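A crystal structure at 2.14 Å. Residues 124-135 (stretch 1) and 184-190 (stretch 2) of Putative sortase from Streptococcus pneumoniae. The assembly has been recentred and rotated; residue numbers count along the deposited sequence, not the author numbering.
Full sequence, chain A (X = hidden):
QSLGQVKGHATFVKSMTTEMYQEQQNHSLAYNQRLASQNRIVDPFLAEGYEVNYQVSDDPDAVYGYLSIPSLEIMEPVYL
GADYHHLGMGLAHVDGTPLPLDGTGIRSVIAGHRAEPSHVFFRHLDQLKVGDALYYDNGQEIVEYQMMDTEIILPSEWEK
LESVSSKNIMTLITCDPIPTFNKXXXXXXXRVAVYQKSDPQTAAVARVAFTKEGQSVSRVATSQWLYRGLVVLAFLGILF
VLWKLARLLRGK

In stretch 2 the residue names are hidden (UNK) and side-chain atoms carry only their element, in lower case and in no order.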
# COMPACT_ATOMS: atom_id res chain seq x y z
N HIS A 124 -2.16 14.98 1.14
CA HIS A 124 -2.28 15.54 -0.24
C HIS A 124 -2.69 14.62 -1.41
O HIS A 124 -2.52 14.97 -2.58
CB HIS A 124 -0.96 16.19 -0.64
CG HIS A 124 -0.48 17.23 0.35
ND1 HIS A 124 -1.20 18.40 0.62
CD2 HIS A 124 0.65 17.29 1.10
CE1 HIS A 124 -0.53 19.11 1.51
NE2 HIS A 124 0.57 18.46 1.84
N LEU A 125 -3.27 13.49 -1.14
CA LEU A 125 -3.71 12.63 -2.23
C LEU A 125 -4.65 13.32 -3.19
O LEU A 125 -4.83 12.88 -4.33
CB LEU A 125 -4.47 11.46 -1.62
CG LEU A 125 -3.58 10.35 -1.09
CD1 LEU A 125 -4.32 9.05 -0.78
CD2 LEU A 125 -2.48 10.10 -1.97
N ASP A 126 -5.32 14.38 -2.72
CA ASP A 126 -6.37 15.04 -3.58
C ASP A 126 -5.71 15.81 -4.75
O ASP A 126 -6.37 16.15 -5.72
CB ASP A 126 -7.24 15.99 -2.77
CG ASP A 126 -6.42 17.05 -2.06
OD1 ASP A 126 -5.64 16.76 -1.16
OD2 ASP A 126 -6.51 18.21 -2.43
N GLN A 127 -4.41 16.05 -4.66
CA GLN A 127 -3.64 16.66 -5.74
C GLN A 127 -3.23 15.79 -6.97
O GLN A 127 -2.80 16.35 -7.97
CB GLN A 127 -2.39 17.17 -5.12
CG GLN A 127 -2.66 18.39 -4.31
CD GLN A 127 -1.44 18.88 -3.56
OE1 GLN A 127 -1.57 19.56 -2.56
NE2 GLN A 127 -0.23 18.52 -4.05
N LEU A 128 -3.32 14.46 -6.84
CA LEU A 128 -2.89 13.53 -7.82
C LEU A 128 -3.73 13.70 -9.07
O LEU A 128 -4.97 13.88 -8.95
CB LEU A 128 -3.06 12.10 -7.29
CG LEU A 128 -1.99 11.69 -6.28
CD1 LEU A 128 -2.44 10.42 -5.49
CD2 LEU A 128 -0.67 11.54 -7.03
N LYS A 129 -3.05 13.64 -10.24
CA LYS A 129 -3.70 13.82 -11.56
C LYS A 129 -3.50 12.50 -12.24
O LYS A 129 -2.55 11.80 -11.90
CB LYS A 129 -2.95 14.86 -12.38
CG LYS A 129 -2.87 16.29 -11.79
CD LYS A 129 -4.14 17.17 -12.07
CE LYS A 129 -4.20 18.45 -11.11
NZ LYS A 129 -4.92 19.70 -11.63
N VAL A 130 -4.37 12.18 -13.23
CA VAL A 130 -4.37 10.91 -13.91
C VAL A 130 -2.96 10.75 -14.55
O VAL A 130 -2.44 11.70 -15.11
CB VAL A 130 -5.40 10.95 -15.03
CG1 VAL A 130 -5.28 9.76 -15.98
CG2 VAL A 130 -6.85 11.13 -14.46
N GLY A 131 -2.32 9.60 -14.43
CA GLY A 131 -0.96 9.40 -15.00
C GLY A 131 0.15 9.52 -13.93
O GLY A 131 1.24 8.99 -14.10
N ASP A 132 -0.11 10.16 -12.80
CA ASP A 132 0.96 10.32 -11.89
C ASP A 132 1.41 8.94 -11.45
O ASP A 132 0.60 7.98 -11.32
CB ASP A 132 0.50 11.16 -10.68
CG ASP A 132 0.42 12.65 -11.00
OD1 ASP A 132 0.87 13.06 -12.12
OD2 ASP A 132 0.00 13.42 -10.10
N ALA A 133 2.71 8.84 -11.15
CA ALA A 133 3.34 7.54 -10.90
C ALA A 133 3.35 7.23 -9.39
O ALA A 133 3.37 8.15 -8.56
CB ALA A 133 4.77 7.58 -11.48
N LEU A 134 3.33 5.94 -9.04
CA LEU A 134 3.51 5.44 -7.68
C LEU A 134 4.46 4.28 -7.94
O LEU A 134 4.27 3.48 -8.89
CB LEU A 134 2.15 4.94 -7.18
CG LEU A 134 2.08 4.25 -5.81
CD1 LEU A 134 0.72 4.39 -5.06
CD2 LEU A 134 2.46 2.78 -5.88
N TYR A 135 5.50 4.20 -7.11
CA TYR A 135 6.42 3.08 -7.17
C TYR A 135 6.35 2.29 -5.84
O TYR A 135 6.33 2.90 -4.73
CB TYR A 135 7.83 3.59 -7.36
CG TYR A 135 7.99 4.35 -8.67
CD1 TYR A 135 8.11 3.67 -9.85
CD2 TYR A 135 8.00 5.78 -8.72
CE1 TYR A 135 8.28 4.31 -11.02
CE2 TYR A 135 8.13 6.47 -9.93
CZ TYR A 135 8.31 5.71 -11.07
OH TYR A 135 8.49 6.28 -12.31
N UNK A 184 -14.44 8.90 2.89
CA UNK A 184 -13.13 8.30 2.60
C UNK A 184 -12.85 8.66 1.18
O UNK A 184 -13.69 8.41 0.30
n UNK A 184 -13.13 6.24 6.47
c UNK A 184 -13.70 6.35 4.09
c UNK A 184 -13.61 7.08 7.41
c UNK A 184 -13.14 6.80 2.79
n UNK A 184 -13.98 6.58 8.56
c UNK A 184 -12.65 6.65 5.17
n UNK A 184 -13.72 8.42 7.22
N UNK A 185 -11.70 9.27 0.96
CA UNK A 185 -11.15 9.44 -0.39
C UNK A 185 -10.39 8.17 -0.94
O UNK A 185 -9.43 7.66 -0.34
c UNK A 185 -10.46 11.05 -2.98
c UNK A 185 -9.52 10.96 -1.79
c UNK A 185 -8.69 12.23 -1.70
c UNK A 185 -10.29 10.70 -0.47
N UNK A 186 -10.81 7.71 -2.09
CA UNK A 186 -10.08 6.61 -2.74
C UNK A 186 -9.40 7.10 -3.99
O UNK A 186 -10.05 7.61 -4.85
c UNK A 186 -11.06 5.52 -3.19
c UNK A 186 -12.78 3.62 -2.84
c UNK A 186 -11.74 4.75 -0.80
c UNK A 186 -11.57 4.41 -2.27
N UNK A 187 -8.11 6.82 -4.13
CA UNK A 187 -7.39 7.10 -5.33
C UNK A 187 -6.88 5.74 -5.90
O UNK A 187 -6.11 5.03 -5.25
c UNK A 187 -6.17 8.07 -5.00
c UNK A 187 -6.63 9.37 -4.20
c UNK A 187 -5.52 8.48 -6.28
N UNK A 188 -7.35 5.36 -7.10
CA UNK A 188 -7.02 4.10 -7.77
C UNK A 188 -5.86 4.25 -8.71
O UNK A 188 -5.77 5.25 -9.47
c UNK A 188 -8.25 3.51 -8.46
n UNK A 188 -10.53 4.17 -7.79
c UNK A 188 -9.44 3.46 -7.49
o UNK A 188 -9.30 2.92 -6.41
N UNK A 189 -4.98 3.26 -8.66
CA UNK A 189 -3.82 3.26 -9.52
C UNK A 189 -3.77 1.93 -10.28
O UNK A 189 -4.04 0.90 -9.67
c UNK A 189 -2.27 4.62 -8.00
c UNK A 189 -0.97 6.69 -7.93
c UNK A 189 -2.57 3.28 -8.63
c UNK A 189 -1.28 5.45 -8.54
c UNK A 189 -1.67 7.10 -6.79
c UNK A 189 -2.68 6.31 -6.25
c UNK A 189 -2.97 5.05 -6.85
N UNK A 190 -3.40 1.92 -11.58
CA UNK A 190 -3.31 0.66 -12.31
C UNK A 190 -1.81 0.31 -12.46
O UNK A 190 -0.95 1.18 -12.66
c UNK A 190 -4.95 -0.80 -15.64
c UNK A 190 -3.99 0.72 -13.71
o UNK A 190 -5.27 0.27 -16.16
c UNK A 190 -4.12 -0.70 -14.30
o UNK A 190 -5.26 -1.92 -16.13

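Position 184 carries seven side-chain atoms: three carbons in a row, a nitrogen, then a carbon bearing two more nitrogens. The side chain is out of reach of stretch 1. That chain ending in a guanidinium group is Arg184. Although the residue is buried, its nitrogens are not left unpaired: NE and NH2 are hydrogen-bonded elsewhere in the structure.

Position 185 has four carbons, forked at the second. One arm of the fork lies against the 3-10 segment of stretch 1, near the CB atoms of Leu125 and Asp126. A branch at the second carbon identifies Leu185. Its CD2 comes within 4.3 Å of Leu125 CB and 4.1 Å of Asp126 CA, while Asp126 OD1 is hydrogen-bonded elsewhere. A buried, apolar side chain pointing toward the 3-10 segment suits leucine, whose CD2 lies against carbon atoms of Leu125 and Asp126.

Position 186 again shows four carbons forked at the second, but its CA-to-CB bond points away from stretch 1 and the side chain makes no contact with it. This is Leu186, a buried apolar residue on the other side of the strand, with a chi2 of 33° that lies between the usual wells.

Position 187 has three carbons, the first carrying the other two. One terminal carbon lies near CB and O of Leu125, the other near Leu128 CD1. The branch at CB, with no oxygen, means Val187. Its CG2 lies 4.0 Å from Leu125 CB and 3.9 Å from Leu125 O, while CG1 lies 3.7 Å from Leu128 CD1. A short, forked side chain suits this place, because both arms find a partner close to the strand.

Position 188 has two carbons, the second carrying one oxygen and one nitrogen, and it makes no contact with stretch 1. The terminal amide is that of Asn188. Within a buried setting such a group needs polar partners, and both OD1 and ND2 have them elsewhere in the structure.

Position 189 shows one carbon followed by a ring of six carbons without a hydroxyl oxygen. Leu134 CD1 lies over one face of the ring and Leu128 CD1 at its edge. This is Phe189. Leu134 CD1 is 3.9 Å from the ring centroid and only 4° off the normal, a CH-pi contact. Leu128 CD1 is 3.6 Å from CZ, and Leu134 CB lies 3.7 Å from CE2. A flat, wide ring thus offers a face to one leucine and an edge to another.

Position 190 has three carbons, the third carrying two oxygens, and is out of reach of stretch 1. The carboxylate marks Glu190. A charged group suits this partly exposed position, where both OE1 and OE2 find hydrogen-bond partners elsewhere in the structure.

The contact follows strand alternation: Leu185, Val187 and Phe189 point toward stretch 1, and the residues between them make no contact with it. No hydrogen bond crosses the interface; 353 Å² of surface is buried, both sides summed, most of it by apolar side chains. Stretch 1 supplies Leu125, Leu128 and Leu134. Between the last two, a type II turn from Lys129 to Asp132, with the Asp132 N to Lys129 O bond at 3.1 Å, turns the chain before the strand bearing Leu134.

Stretch 2 184-190: RLLVNFE
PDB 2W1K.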